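Local atomic coordinates of PHD finger protein 3 (PDB entry 6IC9), a protein that reads the phosphorylated C-terminal domain of RNA polymerase II through its SPOC domain and regulates neuronal gene expression. Residues Gly17-Pro22 and Thr92-Tyr97; Glu39-Asp44 and Cys76-Thr81; Ile49-Arg54 and Met117-Leu122; Thr59-Val64 and Leu149-Arg154; Glu65-Lys68 and Glu74-Val77. All coordinates share one frame; numbering follows the deposited sequence. Where two conformers were deposited one is given.

Contact 1: residues Gly17-Pro22 and Thr92-Tyr97; sequences GFINMP and TLLFAY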
# COMPACT_ATOMS: atom_id res chain seq x y z
N GLY A 17 4.23 -6.04 10.88
CA GLY A 17 3.91 -4.91 11.73
C GLY A 17 2.42 -4.67 11.69
O GLY A 17 1.68 -5.48 11.15
N PHE A 18 1.99 -3.57 12.30
CA PHE A 18 0.56 -3.25 12.34
C PHE A 18 0.20 -2.34 11.16
O PHE A 18 0.99 -1.50 10.74
CB PHE A 18 0.20 -2.50 13.63
CG PHE A 18 0.17 -3.39 14.81
CD1 PHE A 18 1.36 -3.71 15.45
CD2 PHE A 18 -1.01 -4.01 15.21
CE1 PHE A 18 1.36 -4.58 16.58
CE2 PHE A 18 -1.02 -4.88 16.37
CZ PHE A 18 0.19 -5.19 17.01
N ILE A 19 -1.05 -2.46 10.72
CA ILE A 19 -1.74 -1.39 10.05
C ILE A 19 -2.81 -0.87 10.98
O ILE A 19 -3.60 -1.65 11.53
CB ILE A 19 -2.33 -1.86 8.71
CG1 ILE A 19 -1.17 -2.19 7.75
CG2 ILE A 19 -3.26 -0.79 8.18
CD1 ILE A 19 -1.67 -2.72 6.34
N ASN A 20 -2.89 0.44 11.13
CA ASN A 20 -3.77 1.00 12.15
C ASN A 20 -4.55 2.14 11.51
O ASN A 20 -3.97 3.18 11.21
CB ASN A 20 -2.96 1.50 13.37
CG ASN A 20 -3.87 1.91 14.52
OD1 ASN A 20 -5.08 2.02 14.32
ND2 ASN A 20 -3.30 2.10 15.72
N MET A 21 -5.86 1.93 11.30
CA MET A 21 -6.72 3.01 10.83
C MET A 21 -7.69 3.33 11.95
O MET A 21 -8.65 2.58 12.17
CB MET A 21 -7.50 2.64 9.55
CG MET A 21 -8.26 3.84 8.99
SD MET A 21 -9.04 3.57 7.41
CE MET A 21 -9.74 5.17 7.01
N PRO A 22 -7.48 4.42 12.68
CA PRO A 22 -8.32 4.72 13.85
C PRO A 22 -9.79 4.76 13.51
O PRO A 22 -10.21 5.35 12.50
CB PRO A 22 -7.79 6.09 14.31
CG PRO A 22 -6.30 6.05 13.90
CD PRO A 22 -6.30 5.30 12.57
N THR A 92 -10.16 -7.65 6.59
CA THR A 92 -11.38 -7.60 5.79
C THR A 92 -12.17 -6.31 5.99
O THR A 92 -12.70 -5.75 5.02
CB THR A 92 -12.21 -8.84 6.09
OG1 THR A 92 -11.46 -9.98 5.68
CG2 THR A 92 -13.55 -8.82 5.35
N LEU A 93 -12.31 -5.84 7.25
CA LEU A 93 -12.99 -4.56 7.46
C LEU A 93 -12.30 -3.43 6.72
O LEU A 93 -12.96 -2.56 6.12
CB LEU A 93 -13.03 -4.19 8.95
CG LEU A 93 -14.02 -4.99 9.77
CD1 LEU A 93 -13.69 -4.82 11.27
CD2 LEU A 93 -15.42 -4.48 9.45
N LEU A 94 -10.97 -3.40 6.77
CA LEU A 94 -10.23 -2.35 6.11
C LEU A 94 -10.32 -2.46 4.60
O LEU A 94 -10.54 -1.45 3.91
CB LEU A 94 -8.76 -2.38 6.55
CG LEU A 94 -7.97 -1.10 6.18
CD1 LEU A 94 -8.61 0.12 6.76
CD2 LEU A 94 -6.53 -1.24 6.69
N PHE A 95 -10.17 -3.68 4.06
CA PHE A 95 -10.42 -3.88 2.62
C PHE A 95 -11.80 -3.34 2.22
O PHE A 95 -11.93 -2.60 1.25
CB PHE A 95 -10.36 -5.38 2.28
CG PHE A 95 -10.72 -5.64 0.83
CD1 PHE A 95 -12.01 -5.86 0.44
CD2 PHE A 95 -9.74 -5.57 -0.13
CE1 PHE A 95 -12.34 -6.06 -0.93
CE2 PHE A 95 -10.06 -5.77 -1.49
CZ PHE A 95 -11.35 -6.01 -1.87
N ALA A 96 -12.85 -3.73 2.96
CA ALA A 96 -14.21 -3.31 2.63
C ALA A 96 -14.37 -1.80 2.76
O ALA A 96 -15.11 -1.17 1.97
CB ALA A 96 -15.23 -4.02 3.54
N TYR A 97 -13.72 -1.20 3.75
CA TYR A 97 -13.81 0.25 3.93
C TYR A 97 -13.43 0.96 2.65
O TYR A 97 -14.15 1.85 2.16
CB TYR A 97 -12.88 0.69 5.09
CG TYR A 97 -12.91 2.20 5.24
CD1 TYR A 97 -13.79 2.79 6.11
CD2 TYR A 97 -12.09 3.03 4.44
CE1 TYR A 97 -13.87 4.16 6.22
CE2 TYR A 97 -12.18 4.41 4.51
CZ TYR A 97 -13.06 4.96 5.43
OH TYR A 97 -13.14 6.34 5.51

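Contact 2: residues Glu39-Asp44 and Cys76-Thr81; sequences EYLTED and CVVRFT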
# COMPACT_ATOMS: atom_id res chain seq x y z
N GLU A 39 14.09 -3.96 -1.38
CA GLU A 39 15.30 -3.88 -0.57
C GLU A 39 15.12 -2.81 0.50
O GLU A 39 14.61 -1.71 0.22
CB GLU A 39 16.52 -3.56 -1.45
CG GLU A 39 16.42 -2.16 -2.10
CD GLU A 39 17.46 -1.87 -3.19
OE1 GLU A 39 17.59 -0.70 -3.58
OE2 GLU A 39 18.15 -2.80 -3.66
N TYR A 40 15.49 -3.15 1.73
CA TYR A 40 15.52 -2.23 2.87
C TYR A 40 14.14 -1.88 3.41
O TYR A 40 14.04 -1.02 4.30
CB TYR A 40 16.24 -0.92 2.55
CG TYR A 40 17.59 -1.09 1.89
CD1 TYR A 40 17.84 -0.56 0.63
CD2 TYR A 40 18.61 -1.82 2.52
CE1 TYR A 40 19.08 -0.72 0.01
CE2 TYR A 40 19.85 -1.98 1.91
CZ TYR A 40 20.08 -1.43 0.66
OH TYR A 40 21.31 -1.58 0.04
N LEU A 41 13.07 -2.51 2.91
CA LEU A 41 11.75 -2.16 3.41
C LEU A 41 11.62 -2.46 4.90
O LEU A 41 10.91 -1.75 5.61
CB LEU A 41 10.66 -2.90 2.61
CG LEU A 41 10.21 -2.18 1.35
CD1 LEU A 41 9.10 -3.02 0.71
CD2 LEU A 41 9.74 -0.72 1.65
N THR A 42 12.33 -3.47 5.39
CA THR A 42 12.26 -3.80 6.81
C THR A 42 12.66 -2.61 7.68
O THR A 42 12.09 -2.40 8.76
CB THR A 42 13.15 -5.00 7.09
OG1 THR A 42 12.97 -5.96 6.03
CG2 THR A 42 12.80 -5.62 8.44
N GLU A 43 13.63 -1.81 7.22
CA GLU A 43 14.10 -0.64 7.96
C GLU A 43 13.31 0.61 7.66
O GLU A 43 13.33 1.56 8.44
CB GLU A 43 15.58 -0.35 7.62
CG GLU A 43 16.42 -1.60 7.63
CD GLU A 43 17.68 -1.48 6.79
OE1 GLU A 43 18.18 -0.35 6.55
OE2 GLU A 43 18.16 -2.54 6.36
N ASP A 44 12.60 0.64 6.55
CA ASP A 44 11.94 1.84 6.08
C ASP A 44 10.47 1.92 6.46
O ASP A 44 9.84 2.95 6.19
CB ASP A 44 12.04 1.91 4.54
CG ASP A 44 13.43 2.31 4.05
OD1 ASP A 44 14.27 2.71 4.88
OD2 ASP A 44 13.65 2.23 2.81
N CYS A 76 7.73 0.78 -5.37
CA CYS A 76 7.54 -0.66 -5.24
C CYS A 76 6.16 -0.97 -4.67
O CYS A 76 5.44 -0.11 -4.15
CB CYS A 76 8.66 -1.31 -4.45
SG CYS A 76 8.60 -1.17 -2.70
N VAL A 77 5.76 -2.20 -4.88
CA VAL A 77 4.41 -2.63 -4.58
C VAL A 77 4.58 -3.86 -3.71
O VAL A 77 5.39 -4.74 -4.04
CB VAL A 77 3.60 -2.97 -5.86
CG1 VAL A 77 2.22 -3.45 -5.40
CG2 VAL A 77 3.46 -1.72 -6.80
N VAL A 78 3.92 -3.87 -2.54
CA VAL A 78 3.93 -5.05 -1.67
C VAL A 78 2.49 -5.53 -1.52
O VAL A 78 1.53 -4.82 -1.86
CB VAL A 78 4.54 -4.79 -0.28
CG1 VAL A 78 6.00 -4.39 -0.42
CG2 VAL A 78 3.72 -3.69 0.53
N ARG A 79 2.34 -6.77 -1.02
CA ARG A 79 1.01 -7.28 -0.73
C ARG A 79 1.00 -7.66 0.76
O ARG A 79 2.02 -8.11 1.30
CB ARG A 79 0.61 -8.48 -1.57
CG ARG A 79 1.42 -9.73 -1.34
CD ARG A 79 0.88 -10.91 -2.24
NE ARG A 79 1.85 -12.00 -2.22
CZ ARG A 79 1.92 -12.88 -1.24
NH1 ARG A 79 1.03 -12.82 -0.24
NH2 ARG A 79 2.87 -13.79 -1.26
N PHE A 80 -0.11 -7.36 1.41
CA PHE A 80 -0.26 -7.59 2.86
C PHE A 80 -1.06 -8.85 3.08
O PHE A 80 -2.02 -9.11 2.34
CB PHE A 80 -0.98 -6.39 3.52
CG PHE A 80 -0.15 -5.13 3.51
CD1 PHE A 80 0.96 -5.03 4.35
CD2 PHE A 80 -0.49 -4.06 2.68
CE1 PHE A 80 1.77 -3.84 4.36
CE2 PHE A 80 0.32 -2.88 2.65
CZ PHE A 80 1.45 -2.75 3.53
N THR A 81 -0.70 -9.60 4.15
CA THR A 81 -1.47 -10.79 4.53
C THR A 81 -1.72 -10.69 6.03
O THR A 81 -0.82 -10.31 6.75
CB THR A 81 -0.71 -12.10 4.25
OG1 THR A 81 0.46 -12.12 5.05
CG2 THR A 81 -0.24 -12.17 2.78

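Contact 3: residues Ile49-Arg54 and Met117-Leu122; sequences IQVGGR and MYLIPL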
# COMPACT_ATOMS: atom_id res chain seq x y z
N ILE A 49 1.89 1.13 10.67
CA ILE A 49 1.53 2.08 9.62
C ILE A 49 0.21 2.72 9.99
O ILE A 49 -0.81 2.02 10.06
CB ILE A 49 1.40 1.37 8.26
CG1 ILE A 49 2.72 0.73 7.88
CG2 ILE A 49 0.84 2.38 7.19
CD1 ILE A 49 2.62 -0.19 6.67
N GLN A 50 0.23 4.04 10.21
CA GLN A 50 -0.96 4.80 10.61
C GLN A 50 -1.68 5.27 9.36
O GLN A 50 -1.14 6.07 8.61
CB GLN A 50 -0.61 6.03 11.45
CG GLN A 50 0.10 5.66 12.74
CD GLN A 50 -0.77 4.82 13.67
OE1 GLN A 50 -2.01 5.05 13.82
NE2 GLN A 50 -0.14 3.84 14.31
N VAL A 51 -2.90 4.80 9.15
CA VAL A 51 -3.65 5.26 7.98
C VAL A 51 -4.36 6.57 8.36
O VAL A 51 -5.25 6.58 9.22
CB VAL A 51 -4.64 4.19 7.53
CG1 VAL A 51 -5.38 4.66 6.26
CG2 VAL A 51 -3.92 2.86 7.34
N GLY A 52 -3.91 7.66 7.77
CA GLY A 52 -4.35 9.00 8.08
C GLY A 52 -5.48 9.54 7.26
O GLY A 52 -5.98 10.62 7.57
N GLY A 53 -5.86 8.88 6.19
CA GLY A 53 -6.88 9.46 5.34
C GLY A 53 -7.10 8.64 4.09
O GLY A 53 -6.58 7.52 3.94
N ARG A 54 -7.87 9.22 3.20
CA ARG A 54 -8.23 8.50 1.99
C ARG A 54 -8.09 9.42 0.80
O ARG A 54 -8.13 10.66 0.92
CB ARG A 54 -9.65 7.95 2.09
CG ARG A 54 -10.66 9.03 2.33
CD ARG A 54 -12.01 8.49 2.82
NE ARG A 54 -12.95 9.61 2.92
CZ ARG A 54 -14.13 9.55 3.54
NH1 ARG A 54 -14.53 8.43 4.13
NH2 ARG A 54 -14.93 10.62 3.53
N MET A 117 3.04 6.42 0.94
CA MET A 117 2.59 5.04 0.92
C MET A 117 1.07 5.01 0.85
O MET A 117 0.39 5.64 1.67
CB MET A 117 3.10 4.27 2.14
CG MET A 117 2.63 2.81 2.09
SD MET A 117 3.66 1.84 3.24
CE MET A 117 3.09 0.22 2.85
N TYR A 118 0.54 4.31 -0.13
CA TYR A 118 -0.91 4.20 -0.31
C TYR A 118 -1.33 2.75 -0.13
O TYR A 118 -0.58 1.82 -0.46
CB TYR A 118 -1.34 4.66 -1.71
CG TYR A 118 -0.95 6.11 -1.95
CD1 TYR A 118 -1.62 7.14 -1.28
CD2 TYR A 118 0.15 6.43 -2.78
CE1 TYR A 118 -1.22 8.48 -1.45
CE2 TYR A 118 0.54 7.76 -3.00
CZ TYR A 118 -0.13 8.76 -2.31
OH TYR A 118 0.28 10.04 -2.53
N LEU A 119 -2.54 2.55 0.38
CA LEU A 119 -3.09 1.22 0.60
C LEU A 119 -4.21 1.02 -0.38
O LEU A 119 -5.21 1.75 -0.33
CB LEU A 119 -3.63 1.08 2.03
CG LEU A 119 -3.79 -0.26 2.74
CD1 LEU A 119 -2.41 -1.00 2.99
CD2 LEU A 119 -4.40 0.08 4.11
N ILE A 120 -4.07 0.01 -1.24
CA ILE A 120 -4.92 -0.21 -2.39
C ILE A 120 -5.73 -1.50 -2.18
O ILE A 120 -5.15 -2.57 -2.02
CB ILE A 120 -4.07 -0.31 -3.67
CG1 ILE A 120 -3.43 1.05 -3.94
CG2 ILE A 120 -4.98 -0.80 -4.86
CD1 ILE A 120 -2.42 1.03 -5.13
N PRO A 121 -7.05 -1.45 -2.19
CA PRO A 121 -7.82 -2.70 -2.18
C PRO A 121 -7.86 -3.29 -3.58
O PRO A 121 -8.21 -2.60 -4.55
CB PRO A 121 -9.20 -2.25 -1.71
CG PRO A 121 -9.33 -0.84 -2.21
CD PRO A 121 -7.92 -0.25 -2.11
N LEU A 122 -7.45 -4.54 -3.72
CA LEU A 122 -7.55 -5.23 -5.01
C LEU A 122 -8.49 -6.41 -4.85
O LEU A 122 -8.13 -7.39 -4.18
CB LEU A 122 -6.20 -5.69 -5.49
CG LEU A 122 -6.25 -6.45 -6.83
CD1 LEU A 122 -6.46 -5.39 -7.93
CD2 LEU A 122 -4.95 -7.20 -7.03

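Contact 4: residues Thr59-Val64 and Leu149-Arg154; sequences TVWDYV and LGLIIR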
# COMPACT_ATOMS: atom_id res chain seq x y z
N THR A 59 -6.26 10.45 -8.52
CA THR A 59 -5.25 11.38 -8.01
C THR A 59 -3.92 10.66 -7.80
O THR A 59 -2.86 11.17 -8.18
CB THR A 59 -5.73 12.04 -6.71
OG1 THR A 59 -6.96 12.74 -6.98
CG2 THR A 59 -4.69 13.07 -6.20
N VAL A 60 -3.96 9.46 -7.20
CA VAL A 60 -2.74 8.67 -7.05
C VAL A 60 -2.12 8.35 -8.40
O VAL A 60 -0.90 8.44 -8.57
CB VAL A 60 -3.05 7.40 -6.25
CG1 VAL A 60 -1.81 6.43 -6.23
CG2 VAL A 60 -3.37 7.83 -4.82
N TRP A 61 -2.93 7.88 -9.37
CA TRP A 61 -2.32 7.46 -10.64
C TRP A 61 -1.78 8.65 -11.44
O TRP A 61 -0.75 8.52 -12.09
CB TRP A 61 -3.31 6.64 -11.48
CG TRP A 61 -3.69 5.38 -10.71
CD1 TRP A 61 -4.94 4.96 -10.39
CD2 TRP A 61 -2.78 4.42 -10.13
NE1 TRP A 61 -4.88 3.80 -9.67
CE2 TRP A 61 -3.57 3.45 -9.47
CE3 TRP A 61 -1.38 4.31 -10.08
CZ2 TRP A 61 -3.01 2.36 -8.79
CZ3 TRP A 61 -0.81 3.22 -9.40
CH2 TRP A 61 -1.64 2.26 -8.76
N ASP A 62 -2.42 9.81 -11.37
CA ASP A 62 -1.82 11.01 -11.96
C ASP A 62 -0.47 11.34 -11.31
O ASP A 62 0.52 11.60 -11.99
CB ASP A 62 -2.76 12.20 -11.81
CG ASP A 62 -4.01 12.07 -12.66
OD1 ASP A 62 -4.96 12.87 -12.47
OD2 ASP A 62 -4.05 11.16 -13.49
N TYR A 63 -0.41 11.27 -9.97
CA TYR A 63 0.82 11.52 -9.25
C TYR A 63 1.90 10.50 -9.59
O TYR A 63 3.08 10.84 -9.77
CB TYR A 63 0.48 11.49 -7.75
CG TYR A 63 1.64 11.59 -6.83
CD1 TYR A 63 1.78 10.68 -5.78
CD2 TYR A 63 2.59 12.60 -6.98
CE1 TYR A 63 2.84 10.76 -4.87
CE2 TYR A 63 3.67 12.70 -6.06
CZ TYR A 63 3.79 11.78 -5.04
OH TYR A 63 4.82 11.89 -4.15
N VAL A 64 1.51 9.22 -9.68
CA VAL A 64 2.49 8.18 -9.98
C VAL A 64 3.09 8.43 -11.37
O VAL A 64 4.30 8.24 -11.59
CB VAL A 64 1.84 6.78 -9.89
CG1 VAL A 64 2.69 5.73 -10.64
CG2 VAL A 64 1.59 6.34 -8.41
N LEU A 149 -2.93 -4.08 -1.09
CA LEU A 149 -1.60 -3.81 -1.59
C LEU A 149 -1.07 -2.53 -0.97
O LEU A 149 -1.84 -1.62 -0.66
CB LEU A 149 -1.71 -3.63 -3.12
CG LEU A 149 -1.47 -4.81 -4.09
CD1 LEU A 149 -2.03 -6.14 -3.67
CD2 LEU A 149 -1.87 -4.41 -5.56
N GLY A 150 0.24 -2.42 -0.84
CA GLY A 150 0.89 -1.18 -0.49
C GLY A 150 1.68 -0.68 -1.70
O GLY A 150 2.52 -1.40 -2.24
N LEU A 151 1.41 0.55 -2.10
CA LEU A 151 2.17 1.25 -3.15
C LEU A 151 3.10 2.20 -2.44
O LEU A 151 2.64 3.13 -1.79
CB LEU A 151 1.19 2.00 -4.06
CG LEU A 151 1.81 2.98 -5.04
CD1 LEU A 151 2.69 2.19 -5.93
CD2 LEU A 151 0.64 3.64 -5.83
N ILE A 152 4.41 1.96 -2.54
CA ILE A 152 5.39 2.68 -1.74
C ILE A 152 6.30 3.49 -2.66
O ILE A 152 6.97 2.93 -3.55
CB ILE A 152 6.22 1.70 -0.87
CG1 ILE A 152 5.25 0.75 -0.13
CG2 ILE A 152 7.08 2.46 0.13
CD1 ILE A 152 5.99 -0.37 0.60
N ILE A 153 6.31 4.80 -2.46
CA ILE A 153 7.20 5.73 -3.16
C ILE A 153 8.39 6.02 -2.27
O ILE A 153 8.24 6.62 -1.20
CB ILE A 153 6.48 7.05 -3.50
CG1 ILE A 153 5.08 6.78 -4.06
CG2 ILE A 153 7.36 7.93 -4.43
CD1 ILE A 153 5.10 5.89 -5.31
N ARG A 154 9.60 5.63 -2.70
CA ARG A 154 10.81 5.86 -1.92
C ARG A 154 11.80 6.79 -2.64
O ARG A 154 11.82 6.90 -3.86
CB ARG A 154 11.47 4.52 -1.62
CG ARG A 154 10.38 3.46 -1.27
CD ARG A 154 10.81 2.01 -1.51
NE ARG A 154 11.69 1.68 -0.43
CZ ARG A 154 12.43 0.58 -0.30
NH1 ARG A 154 12.42 -0.39 -1.22
NH2 ARG A 154 13.16 0.47 0.78

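Contact 5: residues Glu65-Lys68 and Glu74-Val77; sequences EKIK and EICV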
# COMPACT_ATOMS: atom_id res chain seq x y z
N GLU A 65 2.27 8.90 -12.31
CA GLU A 65 2.80 9.24 -13.65
C GLU A 65 3.88 10.33 -13.58
O GLU A 65 4.91 10.24 -14.27
CB GLU A 65 1.63 9.68 -14.52
CG GLU A 65 2.00 10.08 -15.95
CD GLU A 65 0.73 10.31 -16.75
OE1 GLU A 65 0.00 11.30 -16.45
OE2 GLU A 65 0.41 9.46 -17.60
N LYS A 66 3.67 11.37 -12.76
CA LYS A 66 4.69 12.41 -12.59
C LYS A 66 5.92 11.87 -11.89
O LYS A 66 7.05 12.25 -12.23
CB LYS A 66 4.13 13.59 -11.78
CG LYS A 66 2.91 14.22 -12.38
CD LYS A 66 2.32 15.34 -11.50
CE LYS A 66 0.95 15.76 -12.08
NZ LYS A 66 0.23 16.83 -11.30
N ILE A 67 5.73 11.00 -10.90
CA ILE A 67 6.85 10.42 -10.19
C ILE A 67 7.75 9.68 -11.17
O ILE A 67 8.96 9.88 -11.19
CB ILE A 67 6.35 9.47 -9.08
CG1 ILE A 67 5.69 10.29 -7.96
CG2 ILE A 67 7.48 8.68 -8.54
CD1 ILE A 67 6.73 11.06 -7.16
N LYS A 68 7.16 8.79 -11.97
CA LYS A 68 7.95 8.07 -12.97
C LYS A 68 8.64 9.05 -13.95
O LYS A 68 9.82 8.89 -14.25
CB LYS A 68 7.06 7.09 -13.71
CG LYS A 68 6.60 5.88 -12.93
CD LYS A 68 5.56 5.18 -13.77
CE LYS A 68 5.18 3.79 -13.27
NZ LYS A 68 4.04 3.31 -14.15
N GLU A 74 11.83 5.67 -6.49
CA GLU A 74 11.65 4.25 -6.75
C GLU A 74 10.26 3.87 -6.26
O GLU A 74 9.87 4.24 -5.14
CB GLU A 74 12.69 3.41 -6.01
CG GLU A 74 14.15 3.70 -6.37
CD GLU A 74 14.59 3.03 -7.67
OE1 GLU A 74 15.82 2.90 -7.89
OE2 GLU A 74 13.71 2.64 -8.48
N ILE A 75 9.54 3.14 -7.09
CA ILE A 75 8.19 2.69 -6.78
C ILE A 75 8.26 1.20 -6.51
O ILE A 75 8.81 0.45 -7.31
CB ILE A 75 7.20 2.99 -7.92
CG1 ILE A 75 7.05 4.49 -8.14
CG2 ILE A 75 5.84 2.39 -7.54
CD1 ILE A 75 6.39 4.77 -9.40
N CYS A 76 7.73 0.78 -5.37
CA CYS A 76 7.54 -0.66 -5.24
C CYS A 76 6.16 -0.97 -4.67
O CYS A 76 5.44 -0.11 -4.15
CB CYS A 76 8.66 -1.31 -4.45
SG CYS A 76 8.60 -1.17 -2.70
N VAL A 77 5.76 -2.20 -4.88
CA VAL A 77 4.41 -2.63 -4.58
C VAL A 77 4.58 -3.86 -3.71
O VAL A 77 5.39 -4.74 -4.04
CB VAL A 77 3.60 -2.97 -5.86
CG1 VAL A 77 2.22 -3.45 -5.40
CG2 VAL A 77 3.46 -1.72 -6.80

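Contact 1: residues Gly17-Pro22 and Thr92-Tyr97
Met-21, on the strand 17-21, meets both Leu-94 and Tyr-97 of the helical segment 92-97, and Ile-19 adds a second touch on Leu-94. Apolar packing centres on Leu-94, whose two methyls divide the work. CD1 packs on the thioether of Met-21, with Met-21 SD to Leu-94 CD1 at 3.5 Å. CD2 takes the branch methyl of Ile-19, with Ile-19 CG2 to Leu-94 CD2 at 3.6 Å, and these two side chains cross at about a right angle.

The second kind of contact is Met-aromatic. Met-21 is fully stretched, its CG anti to the backbone N (chi1 -173°), and this carries the sulfur over one face of the Tyr-97 ring. Met-21 SD lies 4.5 Å from the centroid of the Tyr-97 ring and 17° off its normal, offset toward the rim. Met-21 CE lies over the same ring, 3.6 Å from Tyr-97 CE2, in a CH-pi contact.

No hydrogen bond joins the two segments. The hydroxyl of Tyr-97 is bonded instead to Arg-54, and Arg-101 makes a cation-pi contact with its ring. Met-21 and Tyr-97 also pack against the bound peptide. Helix 85-101 packs over one end of the core, its segment at 50° to the strand segment, with Leu-94 set among Ile-19, Phe-27 of strand 25-35 and Leu-119 of strand 114-122.

Contact 2: residues Glu39-Asp44 and Cys76-Thr81
Leu-41 has the most surface buried by this contact, and it touches both Cys-76 and Val-78 with a single methyl. It is the first residue of the short helix 41-44, right after the N-cap residue Tyr-40. Its CA-CB bond points at the strand. With CD1 continuing the side chain outward (chi2 -178°), that methyl becomes the part that reaches furthest. Leu-41 CD1 lies 3.6 Å from Val-78 CG1. The two side chains slide past each other in opposite directions, so the touch is alongside.

Cys-76 is next. Its sulfur sits between the backbone N and the carbonyl carbon (chi1 80°) and meets the same leucine methyl, with Cys-76 SG to Leu-41 CD1 at 3.9 Å. This is an apolar contact, and no hydrogen bond crosses between the segments. Val-78 completes the group with its CG1 branch. Cys-76 and Val-78 are two apart on the strand and face the same way, while Val-77 between them points away. Leu-41 therefore bridges two successive side chains on one face of the strand.

All three residues are buried. Ile-152 of strand 147-155 also touches Leu-41 and Val-78, and Ile-14 lies against Leu-41. Nearby, the carboxylate of Asp-44 forms a salt bridge with Arg-154, which also bonds the carbonyl of Glu-39. The short helix 41-44 closes one end of the curled, barrel-like sheet of the SPOC domain, with Leu-41 plugging into its hydrophobic core.

Contact 3: residues Ile49-Arg54 and Met117-Leu122
Ile-49 opens the contact by laying its terminal methyl against the end of Met-117. Ile-49 CD1 lies 3.9 Å from Met-117 CE and 4.1 Å from Met-117 SD. Met-117 is extended, with CG anti to the backbone N (chi1 -179°), and this brings its thioether end across to the isoleucine. The two side chains cross at about a right angle. Phe-80 packs on both of them.

Two residues on, Val-51 makes the second touch. Leu-119 has two conformers, and in one of them Val-51 CG2 is a loose 4.3 Å from Leu-119 CD2, so this touch is less certain. The backbones stay well apart, with Val-51 CA and Leu-119 CA 8.4 Å from each other, and no hydrogen bond joins the segments. The meeting is thus between side chains alone, and all four are buried.

Val-51 is the last residue to touch 117-122. At Gly-52 and Gly-53 the strand has a classic beta bulge, both glycines facing Val-106. Gly-52 and Arg-54 make backbone hydrogen bonds with the bound peptide, and the guanidinium of Arg-54 bonds a modified side chain of it. The peptide is a CTD diheptapeptide phosphorylated on serine. The strand 48-55 therefore has two roles in the SPOC domain: Ile-49 and Val-51 fill the core between strands that are not direct neighbours, and the end with the bulge lines the peptide-binding site.

Contact 4: residues Thr59-Val64 and Leu149-Arg154
The helical segment 59-64 and the strand segment 149-154 run in roughly the same direction, 35° apart, with their axes 11.7 Å from each other at closest approach. This is a helix lying on one face of the SPOC-domain sheet, and the space between the two is bridged by side chains.

Leu-151 carries the contact from the strand. Its CB points toward the helix, and with CG anti to the backbone N (chi1 169°) the methyl CD2 is carried on to it. This one methyl meets three helix residues. Val-60 is nearest, with Val-60 CG1 to Leu-151 CD2 at 3.7 Å. Val-64 CG2, one turn later, lies 3.9 Å from Leu-151 CD2. Both valines meet the leucine tip to tip.

Trp-61 comes from another direction. Its CA-CB bond points away from the strand, yet the indole swings back and its six-membered ring reaches Leu-151 at an oblique angle. The indole NE1 is hydrogen-bonded elsewhere, to the hydroxyl of Tyr-104. Pro-129, Pro-131 and Leu-132 also pack on Trp-61.

The Tyr-63 hydroxyl is bonded to Asp-116 and Lys-115, and its side chain also packs on the bound peptide. Ile-75 of the neighbouring strand 73-82 touches both Val-64 and Leu-151. Across the contact, Trp-61 CZ3 and Trp-61 CH2 lie 3.9 and 4.0 Å from Leu-151 CD2.

Contact 5: residues Glu65-Lys68 and Glu74-Val77
The helical segment 65-68 and the strand segment 74-77 come nearest at Lys-68 and Glu-74, whose CA atoms are 8.2 Å apart. No hydrogen bond joins them, and the contact is made by side chains.

Ile-75 is the central residue. Its CB points at the helix, and the CG1 branch, anti to the carbonyl carbon (chi1 -64°) and then extended (chi2 166°), brings the terminal methyl against two successive helix residues. Ile-75 CD1 lies 3.7 Å from Lys-68 CG. Ile-75 CD1 also lies 4.1 Å from Ile-67 CG2, a looser apolar touch in which the two isoleucines are set at a slant.

Helix 57-70 is followed directly by strand 73-82, so this is a helix-to-strand connection of the SPOC domain. The chain turns back after the helix, so that the C-terminal part of helix 57-70 lies over the start of the strand. Ile-75 also touches Ile-153 on the adjacent strand 147-155.

Lys-68 contributes its aliphatic part. The chain is extended beyond CG and crosses Ile-75 at about a right angle, with Lys-68 CE 4.2 Å from Ile-75 CD1. Its ammonium group continues past the isoleucine to the carbonyl of Pro-131, where NZ is hydrogen-bonded. On the helix, Lys-66 and Ile-67 also pack against an apolar side chain of the bound peptide.

Overall arrangement
From the N terminus, strand 15-21 begins contact 1, whose loop closes only at helix 85-101. Contact 2 starts and finishes within that span, joining helix 41-44 to strand 73-82. Contact 3 starts at strand 48-55 and closes at strand 114-122, so it crosses both contact 1 and contact 2. Helix 57-70 begins contacts 4 and 5. Contact 5 is the short closure, to the next strand, and lies within the spans of contacts 1, 3 and 4. Contact 4 closes only at the last strand, 147-155, tying helix 57-70 to the outside of the sheet, and crosses contacts 1, 2 and 3. Contacts 1 and 2 bring helices to different ends of the core, where Phe-80 links contacts 1, 2 and 3.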